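Local coordinates for pirin family protein (Acinetobacter baumannii, PDB 6D0P) that probably acts as an iron-dependent dioxygenase of the pirin family, a two-domain cupin protein that can also bind manganese and may cleave quercetin, at residues H17-G20 with D21-V25; L34-T37 with L38-F41; K271-I274 with M275-I278. All blocks are in the same frame, centred on the assembly; numbering follows the deposited sequence.

Contact 1 (H17-G20 with D21-V25); sequences HWVG and DGFPV
P24 lies under the indole of W18: its CB sits over one face of the six-membered ring, 3.7 Å from the ring centroid and only 9° off the normal, a CH-pi contact. The ring reaches this place because W18 CG stands anti to the carbonyl carbon (chi1 -75°), which lays the indole across the proline of the partner strand. An edge-to-face stack with Y50 and contact with F52, both on strand 41-52, hold the indole further. V25 makes a second CH-pi contact, its CG2 meeting one face of the H17 imidazole 3.8 Å from the centroid, toward the rim. The same methyl touches V19 CG2 at 3.9 Å, and V19 CB meets F23 CB, so H17, V19, F23 and V25 share the other face of the sheet. These residues form a tight antiparallel beta hairpin, strand 17-19 with strand 23-25, at the margin of the N-terminal cupin sheet. V19 and F23 point to the metal side: the F23 side chain is about 4 Å from that of E110, a manganese ligand, and the V19 side chain is about 7 Å from the manganese ion. Backbone bonds pair H17 with V25 and V19 with F23. V19 N donates to F23 O at 2.9 Å in an almost straight line (179°), while F23 N reaches V19 O at 3.2 Å with a bent N-H, next to the turn. V19 O also lies in the plane of the F23 ring, at its edge, 3.5 Å from CD2. G20, with positive phi, leads into the turn. Beyond it D21 points its CB away from segment 17-20, and its OD1 accepts a hydrogen bond from G60 N; G22 O is bound by H112 NE2.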
loop_
_atom_site.group_PDB
_atom_site.type_symbol
_atom_site.label_atom_id
_atom_site.label_comp_id
_atom_site.label_asym_id
_atom_site.label_seq_id
_atom_site.Cartn_x
_atom_site.Cartn_y
_atom_site.Cartn_z
ATOM N N HIS A 17 16.193 -0.431 -2.719
ATOM C CA HIS A 17 16.552 -1.842 -2.902
ATOM C C HIS A 17 15.654 -2.381 -4.020
ATOM O O HIS A 17 14.567 -1.831 -4.280
ATOM C CB HIS A 17 16.462 -2.671 -1.609
ATOM C CG HIS A 17 15.077 -3.016 -1.198
ATOM N ND1 HIS A 17 14.308 -2.187 -0.403
ATOM C CD2 HIS A 17 14.329 -4.114 -1.438
ATOM C CE1 HIS A 17 13.128 -2.742 -0.223
ATOM N NE2 HIS A 17 13.124 -3.933 -0.836
ATOM N N TRP A 18 16.099 -3.463 -4.639
ATOM C CA TRP A 18 15.386 -4.071 -5.734
ATOM C C TRP A 18 14.561 -5.266 -5.268
ATOM O O TRP A 18 15.061 -6.114 -4.504
ATOM C CB TRP A 18 16.375 -4.516 -6.819
ATOM C CG TRP A 18 16.931 -3.398 -7.639
ATOM C CD1 TRP A 18 18.057 -2.663 -7.401
ATOM C CD2 TRP A 18 16.351 -2.868 -8.840
ATOM N NE1 TRP A 18 18.230 -1.729 -8.388
ATOM C CE2 TRP A 18 17.192 -1.820 -9.276
ATOM C CE3 TRP A 18 15.213 -3.175 -9.591
ATOM C CZ2 TRP A 18 16.922 -1.075 -10.433
ATOM C CZ3 TRP A 18 14.963 -2.446 -10.742
ATOM C CH2 TRP A 18 15.805 -1.419 -11.151
ATOM N N VAL A 19 13.310 -5.276 -5.724
ATOM C CA VAL A 19 12.450 -6.435 -5.639
ATOM C C VAL A 19 12.416 -6.981 -7.073
ATOM O O VAL A 19 11.875 -6.338 -7.990
ATOM C CB VAL A 19 11.062 -6.081 -5.072
ATOM C CG1 VAL A 19 10.112 -7.267 -5.133
ATOM C CG2 VAL A 19 11.172 -5.561 -3.647
ATOM N N GLY A 20 13.087 -8.109 -7.288
ATOM C CA GLY A 20 13.258 -8.608 -8.620
ATOM C C GLY A 20 14.079 -7.627 -9.441
ATOM O O GLY A 20 14.856 -6.844 -8.886
ATOM N N ASP A 21 13.952 -7.672 -10.757
ATOM C CA ASP A 21 14.680 -6.738 -11.589
ATOM C C ASP A 21 13.710 -5.680 -12.142
ATOM O O ASP A 21 14.096 -4.897 -13.008
ATOM C CB ASP A 21 15.466 -7.443 -12.704
ATOM C CG ASP A 21 14.620 -8.285 -13.639
ATOM O OD1 ASP A 21 13.392 -8.412 -13.386
ATOM O OD2 ASP A 21 15.192 -8.811 -14.610
ATOM N N GLY A 22 12.489 -5.600 -11.608
ATOM C CA GLY A 22 11.511 -4.636 -12.127
ATOM C C GLY A 22 10.968 -3.659 -11.080
ATOM O O GLY A 22 10.207 -2.753 -11.450
ATOM N N PHE A 23 11.298 -3.818 -9.790
ATOM C CA PHE A 23 10.721 -2.915 -8.776
ATOM C C PHE A 23 11.823 -2.287 -7.913
ATOM O O PHE A 23 12.221 -2.869 -6.935
ATOM C CB PHE A 23 9.709 -3.658 -7.899
ATOM C CG PHE A 23 8.591 -4.302 -8.677
ATOM C CD1 PHE A 23 7.475 -3.581 -9.057
ATOM C CD2 PHE A 23 8.660 -5.632 -9.039
ATOM C CE1 PHE A 23 6.452 -4.182 -9.784
ATOM C CE2 PHE A 23 7.644 -6.230 -9.768
ATOM C CZ PHE A 23 6.548 -5.500 -10.153
ATOM N N PRO A 24 12.295 -1.095 -8.288
ATOM C CA PRO A 24 13.292 -0.356 -7.525
ATOM C C PRO A 24 12.533 0.446 -6.472
ATOM O O PRO A 24 11.949 1.467 -6.813
ATOM C CB PRO A 24 13.987 0.521 -8.560
ATOM C CG PRO A 24 12.932 0.801 -9.589
ATOM C CD PRO A 24 11.972 -0.382 -9.540
ATOM N N VAL A 25 12.536 -0.036 -5.232
ATOM C CA VAL A 25 11.668 0.531 -4.211
ATOM C C VAL A 25 12.447 1.092 -3.013
ATOM O O VAL A 25 13.561 0.687 -2.693
ATOM C CB VAL A 25 10.671 -0.532 -3.715
ATOM C CG1 VAL A 25 9.720 -0.983 -4.816
ATOM C CG2 VAL A 25 11.385 -1.733 -3.110
#

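Contact 2 (L34-T37 with L38-F41); sequences LGQT and LSPF
L34 CB packs against L38 CD1 at 3.6 Å where the chain leaves helix 31-34 through G35, of positive phi, and makes a short 3-10 turn before strand 41-52 of the N-terminal cupin domain. G35 O has two partners: L38 N gives it a weak bond at 3.3 Å, and a water donates to it while also donating to F41 O at 2.7 Å, bridging the start and end of the loop. Q36 O takes S39 N at 3.1 Å, the donor standing 68° out of the carbonyl plane, and R233 NH2 adds a weak bond. The bent Q36 side chain (chi2 -72°) brings its amide alongside S39. Its OE1 accepts a hydrogen bond from each of two waters that also bond S39 OG, one of them weakly, and its NE2 donates to E258 O. S39 OG, anti to its own N, also accepts from L256 N, so the loop is pinned to C-terminal segments by both side chains. I230 touches L34, while L207 and F29 touch L38, whose CD2 reaches L34 CD1 at 4.1 Å.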
loop_
_atom_site.group_PDB
_atom_site.type_symbol
_atom_site.label_atom_id
_atom_site.label_comp_id
_atom_site.label_asym_id
_atom_site.label_seq_id
_atom_site.Cartn_x
_atom_site.Cartn_y
_atom_site.Cartn_z
ATOM N N LEU A 34 8.552 -1.491 13.013
ATOM C CA LEU A 34 7.602 -0.701 13.902
ATOM C C LEU A 34 6.477 -1.554 14.505
ATOM O O LEU A 34 5.742 -1.069 15.348
ATOM C CB LEU A 34 7.051 0.468 13.089
ATOM C CG LEU A 34 8.088 1.550 12.777
ATOM C CD1 LEU A 34 7.566 2.547 11.749
ATOM C CD2 LEU A 34 8.499 2.262 14.057
ATOM N N GLY A 35 6.273 -2.763 14.010
ATOM C CA GLY A 35 5.322 -3.728 14.589
ATOM C C GLY A 35 3.866 -3.285 14.708
ATOM O O GLY A 35 3.206 -2.928 13.727
ATOM N N GLN A 36 3.346 -3.405 15.947
ATOM C CA GLN A 36 1.958 -3.119 16.306
ATOM C C GLN A 36 1.602 -1.630 16.134
ATOM O O GLN A 36 0.418 -1.294 15.956
ATOM C CB GLN A 36 1.686 -3.526 17.749
ATOM C CG GLN A 36 1.857 -5.018 18.006
ATOM C CD GLN A 36 0.759 -5.859 17.398
ATOM O OE1 GLN A 36 -0.202 -5.347 16.819
ATOM N NE2 GLN A 36 0.889 -7.172 17.547
ATOM N N THR A 37 2.588 -0.748 16.177
ATOM C CA THR A 37 2.327 0.686 15.991
ATOM C C THR A 37 1.645 0.961 14.636
ATOM O O THR A 37 0.824 1.900 14.508
ATOM C CB THR A 37 3.637 1.477 16.071
ATOM O OG1 THR A 37 4.151 1.251 17.386
ATOM C CG2 THR A 37 3.461 2.952 15.807
ATOM N N LEU A 38 1.983 0.166 13.626
ATOM C CA LEU A 38 1.443 0.351 12.288
ATOM C C LEU A 38 0.089 -0.339 12.078
ATOM O O LEU A 38 -0.543 -0.101 11.040
ATOM C CB LEU A 38 2.433 -0.253 11.293
ATOM C CG LEU A 38 3.806 0.405 11.238
ATOM C CD1 LEU A 38 4.754 -0.461 10.418
ATOM C CD2 LEU A 38 3.710 1.797 10.629
ATOM N N SER A 39 -0.325 -1.229 12.977
ATOM C CA SER A 39 -1.521 -2.093 12.767
ATOM C C SER A 39 -2.734 -1.262 12.329
ATOM O O SER A 39 -3.117 -0.302 13.002
ATOM C CB SER A 39 -1.825 -2.902 14.020
ATOM O OG SER A 39 -2.937 -3.773 13.828
ATOM N N PRO A 40 -3.440 -1.679 11.280
ATOM C CA PRO A 40 -3.294 -2.951 10.579
ATOM C C PRO A 40 -2.330 -3.003 9.393
ATOM O O PRO A 40 -2.361 -3.982 8.642
ATOM C CB PRO A 40 -4.737 -3.145 10.052
ATOM C CG PRO A 40 -5.184 -1.738 9.733
ATOM C CD PRO A 40 -4.622 -0.922 10.862
ATOM N N PHE A 41 -1.529 -1.956 9.186
ATOM C CA PHE A 41 -0.646 -1.899 8.056
ATOM C C PHE A 41 0.632 -2.661 8.379
ATOM O O PHE A 41 1.101 -2.591 9.488
ATOM C CB PHE A 41 -0.427 -0.449 7.629
ATOM C CG PHE A 41 -1.745 0.210 7.331
ATOM C CD1 PHE A 41 -2.436 -0.106 6.174
ATOM C CD2 PHE A 41 -2.336 1.061 8.250
ATOM C CE1 PHE A 41 -3.690 0.432 5.914
ATOM C CE2 PHE A 41 -3.580 1.612 7.985
ATOM C CZ PHE A 41 -4.255 1.297 6.824
HETATM O O HOH W 1 1.440 -4.053 11.733
HETATM O O HOH W 2 -2.459 -3.723 17.167
HETATM O O HOH W 3 -1.777 -6.275 14.673
#

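Contact 3 (K271-I274 with M275-I278); sequences KAEI and MEAI
I274 and I278 meet one turn apart, I274 CG2 touching I278 CD1 at 3.8 Å as the two side chains pass at a slant. I274 CG2 stands anti to the backbone N, beside the carbonyl carbon, where it meets the next turn, while I278, extended beyond CG1 (chi2 170°), carries CD1 back to it. I278 CG1 also rests 3.3 Å from I274 O, the carbonyl that accepts I278 N. Both isoleucines touch Y263 of strand 261-263, and I274 and A277 reach F266 of strand 266-268. The segments are the opening two turns of helix 271-282, the C-terminal helix, whose apolar side rests on those strands. Four successive i to i+4 backbone bonds run through it. M275 N and K271 O are 2.9 Å apart, A272 O takes E276 N, E273 O takes A277 N, and the straightest, at 172°, joins I278 N to I274 O.

On the polar side, E273 and E276 run past each other with their carboxylate planes only 13° apart. E276 OE2 lies 3.7 Å from E273 CA and 4.2 Å from E273 CG, and the two OE2 atoms stay 5.9 Å apart, a like-charged pair that probably disfavours closer approach. E273 N is bonded to T270 OG1, and E273 OE1 accepts a hydrogen bond from N269 N, which ties E273 to two residues just before the helix. The selenomethionine M275 folds at chi2 and chi3, its CG lying 3.2 Å from K271 O and its SE leading away from the first turn.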
loop_
_atom_site.group_PDB
_atom_site.type_symbol
_atom_site.label_atom_id
_atom_site.label_comp_id
_atom_site.label_asym_id
_atom_site.label_seq_id
_atom_site.Cartn_x
_atom_site.Cartn_y
_atom_site.Cartn_z
ATOM N N LYS A 271 4.072 -18.515 15.755
ATOM C CA LYS A 271 5.234 -19.191 15.169
ATOM C C LYS A 271 4.797 -20.564 14.617
ATOM O O LYS A 271 5.284 -20.997 13.564
ATOM C CB LYS A 271 6.384 -19.286 16.179
ATOM C CG LYS A 271 7.018 -17.946 16.545
ATOM C CD LYS A 271 8.287 -18.043 17.379
ATOM C CE LYS A 271 8.892 -16.680 17.643
ATOM N NZ LYS A 271 10.327 -16.793 18.000
ATOM N N ALA A 272 3.875 -21.245 15.296
ATOM C CA ALA A 272 3.383 -22.547 14.800
ATOM C C ALA A 272 2.731 -22.374 13.418
ATOM O O ALA A 272 2.919 -23.203 12.530
ATOM C CB ALA A 272 2.412 -23.147 15.789
ATOM N N GLU A 273 1.967 -21.292 13.233
ATOM C CA GLU A 273 1.334 -21.029 11.934
ATOM C C GLU A 273 2.405 -20.734 10.876
ATOM O O GLU A 273 2.235 -21.105 9.718
ATOM C CB GLU A 273 0.354 -19.860 12.017
ATOM C CG GLU A 273 -0.940 -20.191 12.745
ATOM C CD GLU A 273 -1.721 -18.964 13.198
ATOM O OE1 GLU A 273 -1.147 -17.840 13.183
ATOM O OE2 GLU A 273 -2.898 -19.126 13.591
ATOM N N ILE A 274 3.480 -20.042 11.254
ATOM C CA ILE A 274 4.586 -19.760 10.328
ATOM C C ILE A 274 5.236 -21.095 9.919
ATOM O O ILE A 274 5.533 -21.294 8.757
ATOM C CB ILE A 274 5.606 -18.764 10.930
ATOM C CG1 ILE A 274 5.043 -17.337 10.975
ATOM C CG2 ILE A 274 6.927 -18.799 10.175
ATOM C CD1 ILE A 274 4.618 -16.795 9.639
HETATM N N MSE A 275 5.410 -22.009 10.874
HETATM C CA MSE A 275 6.019 -23.321 10.582
HETATM C C MSE A 275 5.136 -24.063 9.570
HETATM O O MSE A 275 5.640 -24.685 8.647
HETATM C CB MSE A 275 6.196 -24.152 11.854
HETATM C CG MSE A 275 7.178 -23.534 12.850
HETATM SE SE MSE A 275 9.010 -23.744 12.129
HETATM C CE MSE A 275 9.430 -25.508 12.931
ATOM N N GLU A 276 3.820 -23.984 9.741
ATOM C CA GLU A 276 2.870 -24.646 8.815
ATOM C C GLU A 276 2.969 -24.009 7.417
ATOM O O GLU A 276 2.950 -24.714 6.410
ATOM C CB GLU A 276 1.436 -24.549 9.340
ATOM C CG GLU A 276 1.197 -25.367 10.597
ATOM C CD GLU A 276 -0.207 -25.249 11.178
ATOM O OE1 GLU A 276 -0.792 -26.314 11.506
ATOM O OE2 GLU A 276 -0.717 -24.092 11.320
ATOM N N ALA A 277 3.078 -22.684 7.350
ATOM C CA ALA A 277 3.212 -21.992 6.059
ATOM C C ALA A 277 4.499 -22.430 5.346
ATOM O O ALA A 277 4.487 -22.716 4.168
ATOM C CB ALA A 277 3.198 -20.496 6.255
ATOM N N ILE A 278 5.608 -22.427 6.072
ATOM C CA ILE A 278 6.898 -22.859 5.541
ATOM C C ILE A 278 6.790 -24.286 5.001
ATOM O O ILE A 278 7.247 -24.569 3.879
ATOM C CB ILE A 278 7.983 -22.778 6.632
ATOM C CG1 ILE A 278 8.315 -21.328 6.966
ATOM C CG2 ILE A 278 9.222 -23.565 6.226
ATOM C CD1 ILE A 278 9.187 -21.176 8.189
#

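How the contacts relate
The three contacts follow one another along the chain, and none nests in or crosses another. Contact 1 closes the tight hairpin at the margin of the first cupin sheet. The rest of strand 23-30 and helix 31-34 lead on to contact 2, which closes the turn into strand 41-52; the nearest atoms of the two contacts are about 14 Å apart. Contact 2 also joins the N-terminal domain to strands 205-210 and 227-231. Contact 3 comes far later and closes only single helical turns, within the C-terminal helix that rests on strands 261-263 and 266-268, about 12 Å from contact 2 and 18 Å from contact 1 at their nearest atoms.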